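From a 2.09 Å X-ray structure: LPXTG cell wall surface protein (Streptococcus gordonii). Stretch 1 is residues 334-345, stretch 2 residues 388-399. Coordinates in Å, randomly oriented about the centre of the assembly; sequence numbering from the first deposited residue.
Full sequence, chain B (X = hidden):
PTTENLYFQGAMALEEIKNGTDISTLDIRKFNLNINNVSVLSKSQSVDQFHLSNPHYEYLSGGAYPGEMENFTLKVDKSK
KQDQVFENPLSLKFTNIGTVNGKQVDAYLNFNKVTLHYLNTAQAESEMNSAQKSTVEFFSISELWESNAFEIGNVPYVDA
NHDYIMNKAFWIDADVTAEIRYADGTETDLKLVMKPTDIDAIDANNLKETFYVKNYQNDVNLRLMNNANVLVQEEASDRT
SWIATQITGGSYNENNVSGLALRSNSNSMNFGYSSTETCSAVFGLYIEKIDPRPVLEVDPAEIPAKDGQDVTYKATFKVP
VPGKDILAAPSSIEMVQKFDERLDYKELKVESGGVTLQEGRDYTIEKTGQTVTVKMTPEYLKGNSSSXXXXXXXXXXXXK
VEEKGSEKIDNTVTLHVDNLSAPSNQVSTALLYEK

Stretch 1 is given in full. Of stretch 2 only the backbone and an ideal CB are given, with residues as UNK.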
# COMPACT_ATOMS: atom_id res chain seq x y z
N GLU B 334 19.73 4.01 -3.55
CA GLU B 334 20.34 5.11 -4.27
C GLU B 334 19.87 6.42 -3.67
O GLU B 334 18.81 6.49 -3.05
CB GLU B 334 19.97 5.05 -5.76
CG GLU B 334 20.19 3.68 -6.37
CD GLU B 334 19.86 3.63 -7.87
OE1 GLU B 334 19.39 4.65 -8.42
OE2 GLU B 334 20.06 2.55 -8.48
N MET B 335 20.69 7.45 -3.83
CA MET B 335 20.34 8.79 -3.42
C MET B 335 20.53 9.66 -4.64
O MET B 335 21.59 9.62 -5.28
CB MET B 335 21.25 9.27 -2.29
CG MET B 335 21.23 8.38 -1.05
SD MET B 335 22.06 6.81 -1.33
CE MET B 335 22.30 6.28 0.38
N VAL B 336 19.50 10.43 -4.97
CA VAL B 336 19.48 11.23 -6.18
C VAL B 336 19.50 12.69 -5.79
O VAL B 336 18.59 13.17 -5.11
CB VAL B 336 18.18 11.00 -6.99
CG1 VAL B 336 18.13 11.94 -8.19
CG2 VAL B 336 18.07 9.56 -7.44
N GLN B 337 20.54 13.39 -6.22
CA GLN B 337 20.63 14.84 -6.06
C GLN B 337 20.36 15.51 -7.41
O GLN B 337 20.62 14.94 -8.46
CB GLN B 337 22.03 15.25 -5.60
CG GLN B 337 22.13 15.74 -4.18
CD GLN B 337 21.42 17.07 -3.92
OE1 GLN B 337 20.64 17.56 -4.73
NE2 GLN B 337 21.71 17.67 -2.76
N LYS B 338 19.83 16.72 -7.37
CA LYS B 338 19.79 17.52 -8.59
C LYS B 338 20.05 18.96 -8.22
O LYS B 338 19.38 19.52 -7.36
CB LYS B 338 18.44 17.37 -9.31
CG LYS B 338 18.40 18.12 -10.64
CD LYS B 338 17.05 17.94 -11.35
CE LYS B 338 16.99 18.76 -12.63
NZ LYS B 338 15.57 19.00 -13.05
N PHE B 339 21.05 19.55 -8.85
CA PHE B 339 21.51 20.86 -8.42
C PHE B 339 20.97 21.99 -9.28
O PHE B 339 20.95 21.89 -10.50
CB PHE B 339 23.03 20.90 -8.42
CG PHE B 339 23.65 19.92 -7.46
CD1 PHE B 339 23.59 20.15 -6.09
CD2 PHE B 339 24.28 18.77 -7.91
CE1 PHE B 339 24.15 19.25 -5.20
CE2 PHE B 339 24.84 17.88 -7.03
CZ PHE B 339 24.78 18.12 -5.67
N ASP B 340 20.53 23.05 -8.61
CA ASP B 340 20.15 24.27 -9.31
C ASP B 340 21.20 24.60 -10.38
O ASP B 340 22.41 24.44 -10.15
CB ASP B 340 20.02 25.41 -8.29
CG ASP B 340 19.46 26.69 -8.90
OD1 ASP B 340 18.40 27.16 -8.44
OD2 ASP B 340 20.10 27.23 -9.82
N GLU B 341 20.74 25.04 -11.55
CA GLU B 341 21.62 25.30 -12.69
C GLU B 341 22.69 26.35 -12.42
O GLU B 341 23.68 26.43 -13.15
CB GLU B 341 20.78 25.70 -13.93
CG GLU B 341 20.14 24.49 -14.58
CD GLU B 341 19.04 24.84 -15.57
OE1 GLU B 341 18.70 26.04 -15.69
OE2 GLU B 341 18.52 23.91 -16.23
N ARG B 342 22.48 27.15 -11.38
CA ARG B 342 23.46 28.17 -11.00
C ARG B 342 24.63 27.58 -10.20
O ARG B 342 25.51 28.32 -9.75
CB ARG B 342 22.77 29.29 -10.21
CG ARG B 342 21.79 30.08 -11.06
CD ARG B 342 20.91 30.95 -10.20
NE ARG B 342 19.93 30.18 -9.45
CZ ARG B 342 19.00 30.75 -8.69
NH1 ARG B 342 18.96 32.06 -8.59
NH2 ARG B 342 18.13 30.00 -8.03
N LEU B 343 24.62 26.26 -10.03
CA LEU B 343 25.67 25.57 -9.30
C LEU B 343 26.43 24.60 -10.18
O LEU B 343 25.83 23.92 -11.03
CB LEU B 343 25.07 24.78 -8.13
CG LEU B 343 24.43 25.50 -6.95
CD1 LEU B 343 23.87 24.46 -5.96
CD2 LEU B 343 25.42 26.45 -6.24
N ASP B 344 27.74 24.53 -9.99
CA ASP B 344 28.53 23.44 -10.55
C ASP B 344 28.82 22.39 -9.46
O ASP B 344 29.33 22.72 -8.39
CB ASP B 344 29.86 23.96 -11.09
CG ASP B 344 29.70 24.91 -12.27
OD1 ASP B 344 28.67 24.82 -12.98
OD2 ASP B 344 30.61 25.75 -12.47
N TYR B 345 28.50 21.13 -9.75
CA TYR B 345 28.86 20.03 -8.88
C TYR B 345 30.37 19.82 -8.89
O TYR B 345 30.97 19.68 -9.95
CB TYR B 345 28.16 18.74 -9.32
CG TYR B 345 28.73 17.49 -8.69
CD1 TYR B 345 28.49 17.18 -7.35
CD2 TYR B 345 29.52 16.61 -9.43
CE1 TYR B 345 29.03 16.03 -6.77
CE2 TYR B 345 30.05 15.47 -8.87
CZ TYR B 345 29.80 15.18 -7.53
OH TYR B 345 30.33 14.04 -6.97
N UNK B 388 23.04 5.22 9.58
CA UNK B 388 22.75 6.26 8.60
C UNK B 388 23.87 6.37 7.58
O UNK B 388 25.04 6.17 7.90
CB UNK B 388 22.53 7.61 9.29
N UNK B 389 23.51 6.71 6.35
CA UNK B 389 24.51 7.00 5.33
C UNK B 389 24.52 8.51 5.17
O UNK B 389 23.47 9.12 5.07
CB UNK B 389 24.21 6.29 4.01
N UNK B 390 25.71 9.10 5.17
CA UNK B 390 25.84 10.55 5.13
C UNK B 390 26.58 10.93 3.87
O UNK B 390 27.72 10.50 3.66
CB UNK B 390 26.56 11.08 6.37
N UNK B 391 25.96 11.75 3.03
CA UNK B 391 26.62 12.17 1.81
C UNK B 391 26.82 13.66 1.82
O UNK B 391 25.88 14.43 2.02
CB UNK B 391 25.82 11.75 0.58
N UNK B 392 28.07 14.08 1.61
CA UNK B 392 28.38 15.50 1.59
C UNK B 392 28.76 15.93 0.17
O UNK B 392 29.73 15.45 -0.39
CB UNK B 392 29.51 15.82 2.57
N UNK B 393 27.97 16.85 -0.40
CA UNK B 393 28.18 17.30 -1.77
C UNK B 393 28.79 18.69 -1.79
O UNK B 393 28.22 19.64 -1.25
CB UNK B 393 26.86 17.29 -2.55
N UNK B 394 29.95 18.81 -2.42
CA UNK B 394 30.56 20.11 -2.61
C UNK B 394 30.15 20.66 -3.97
O UNK B 394 30.34 20.01 -5.00
CB UNK B 394 32.08 20.02 -2.49
N UNK B 395 29.57 21.86 -3.97
CA UNK B 395 29.29 22.57 -5.22
C UNK B 395 29.79 24.01 -5.10
O UNK B 395 30.22 24.45 -4.02
CB UNK B 395 27.80 22.54 -5.55
N UNK B 396 29.74 24.74 -6.21
CA UNK B 396 30.03 26.18 -6.18
C UNK B 396 29.24 26.89 -7.27
O UNK B 396 29.09 26.39 -8.37
CB UNK B 396 31.53 26.44 -6.35
N UNK B 397 28.71 28.07 -6.95
CA UNK B 397 27.98 28.85 -7.93
C UNK B 397 28.83 29.09 -9.17
O UNK B 397 30.06 29.12 -9.10
CB UNK B 397 27.53 30.18 -7.33
N UNK B 398 28.16 29.20 -10.32
CA UNK B 398 28.83 29.52 -11.58
C UNK B 398 28.39 30.90 -12.06
O UNK B 398 27.70 31.62 -11.34
CB UNK B 398 28.53 28.46 -12.64
N UNK B 399 28.80 31.28 -13.26
CA UNK B 399 28.48 32.60 -13.78
C UNK B 399 26.98 32.88 -13.80
O UNK B 399 26.55 34.03 -13.61
CB UNK B 399 29.05 32.75 -15.19

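Position 388 has no atom of stretch 1 near its CB. Many residues would suit; it is Asp-388.

At position 389 the CA-to-CB bond points toward stretch 1, and the ideal CB lies 4.1 Å from Met-335 CE. A methyl group invites an apolar partner such as Val, Leu, Ile or Met. The residue is Ile-389, whose CD1 packs 3.7 Å from Met-335 CE.

Position 390 points away, and stretch 1 sets no demand. It is Ile-390.

Position 391 points toward stretch 1, but no atom of stretch 1 lies within 5.5 Å of its CB. A side chain must be long enough to cross to Met-335; Leu, Ile, Met or Phe could do so. Ile-391 does, with its CD1 3.8 Å from Met-335 CG.

Position 392 is out of reach and unconstrained by stretch 1. Extended backbone angles suit a beta-branched residue, and it is Thr-392.

Position 393 again points toward stretch 1. Its CB is 3.8 Å from Phe-339 CZ and 5.2 Å from Gln-337 NE2. The gap between the strands favours a large side chain, aromatic or long and apolar. Tyr-393 fills it. Gln-337 CG sits over one face of its ring, 3.5 Å from the centroid. The edge of Phe-339 turns toward the Tyr-393 face in an offset edge-to-face pair. Tyr-393 OH donates to water 1 at 2.8 Å, and this water donates to Met-335 O at 2.7 Å.

Position 394 points sideways with open space around it. A polar or charged chain fits; Lys-394 leads away.

Position 395 pairs with Tyr-345, their side chains on the same face of the sheet. Its CB is only 3.2 Å from Asp-344 O, with Leu-343 CB at 4.4 Å. A small or beta-branched residue suits: Ala, Ser, Thr or Val. Thr-395 places CG2 over one face of the Phe-339 ring, 3.9 Å from the centroid.

Position 396 is in a hydrogen-bonded pair with Asp-344. The backbone makes both bonds, so many residues would do. It is Ala-396: Asp-344 N donates to Ala-396 O at 2.8 Å, and Ala-396 N donates to Asp-344 O at 3.0 Å.

Position 397 points away overall, yet its CB is 4.4 Å from Leu-343 CD2. Thr or Val would fit. Thr-397 sets CG2 3.7 Å from Leu-343 CD2.

Position 398 points toward stretch 1, with CB 3.4 Å from Asp-344 OD2. Carboxylate and carbonyl oxygens call for a donor: Asn, Gln, Ser or Lys. Asn-398 ND2 donates to Glu-341 O and to Asp-344 OD1, each at 3.0 Å.

Position 399 points away from stretch 1, which sets no demand, so many residues would suit; it is Lys-399.

Stretch 2, residues 388-399: DIIITYKTATNK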
# COMPACT_ATOMS: atom_id res chain seq x y z
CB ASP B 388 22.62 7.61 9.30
CG ASP B 388 21.33 7.76 10.09
OD1 ASP B 388 20.51 6.80 10.15
OD2 ASP B 388 21.15 8.84 10.68
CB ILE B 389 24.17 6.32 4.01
CG1 ILE B 389 24.11 4.80 4.23
CG2 ILE B 389 25.14 6.75 2.91
CD1 ILE B 389 23.69 4.01 3.02
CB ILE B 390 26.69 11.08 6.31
CG1 ILE B 390 26.32 10.38 7.62
CG2 ILE B 390 26.58 12.58 6.43
CD1 ILE B 390 24.90 10.50 7.98
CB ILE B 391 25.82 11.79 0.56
CG1 ILE B 391 25.52 10.30 0.55
CG2 ILE B 391 26.56 12.24 -0.70
CD1 ILE B 391 24.68 9.87 -0.61
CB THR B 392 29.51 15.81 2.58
OG1 THR B 392 29.12 15.32 3.87
CG2 THR B 392 29.76 17.30 2.67
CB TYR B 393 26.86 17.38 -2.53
CG TYR B 393 25.99 16.13 -2.48
CD1 TYR B 393 26.02 15.20 -3.51
CD2 TYR B 393 25.09 15.93 -1.44
CE1 TYR B 393 25.20 14.09 -3.49
CE2 TYR B 393 24.25 14.81 -1.42
CZ TYR B 393 24.32 13.90 -2.45
OH TYR B 393 23.50 12.79 -2.44
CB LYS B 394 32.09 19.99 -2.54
CG LYS B 394 32.64 19.68 -1.15
CD LYS B 394 34.16 19.59 -1.17
CE LYS B 394 34.74 19.43 0.23
NZ LYS B 394 36.22 19.26 0.22
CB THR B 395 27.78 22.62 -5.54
OG1 THR B 395 27.13 23.52 -4.64
CG2 THR B 395 27.14 21.26 -5.43
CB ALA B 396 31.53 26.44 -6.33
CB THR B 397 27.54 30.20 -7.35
OG1 THR B 397 28.70 30.94 -6.93
CG2 THR B 397 26.64 29.97 -6.15
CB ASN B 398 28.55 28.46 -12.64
CG ASN B 398 27.07 28.29 -12.91
OD1 ASN B 398 26.34 29.27 -13.04
ND2 ASN B 398 26.61 27.04 -12.94
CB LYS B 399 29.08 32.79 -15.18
CG LYS B 399 30.55 33.15 -15.16
CD LYS B 399 30.74 34.53 -14.56
CE LYS B 399 32.18 34.78 -14.15
NZ LYS B 399 33.15 34.44 -15.24
O HOH W 1 23.40 11.66 -5.01
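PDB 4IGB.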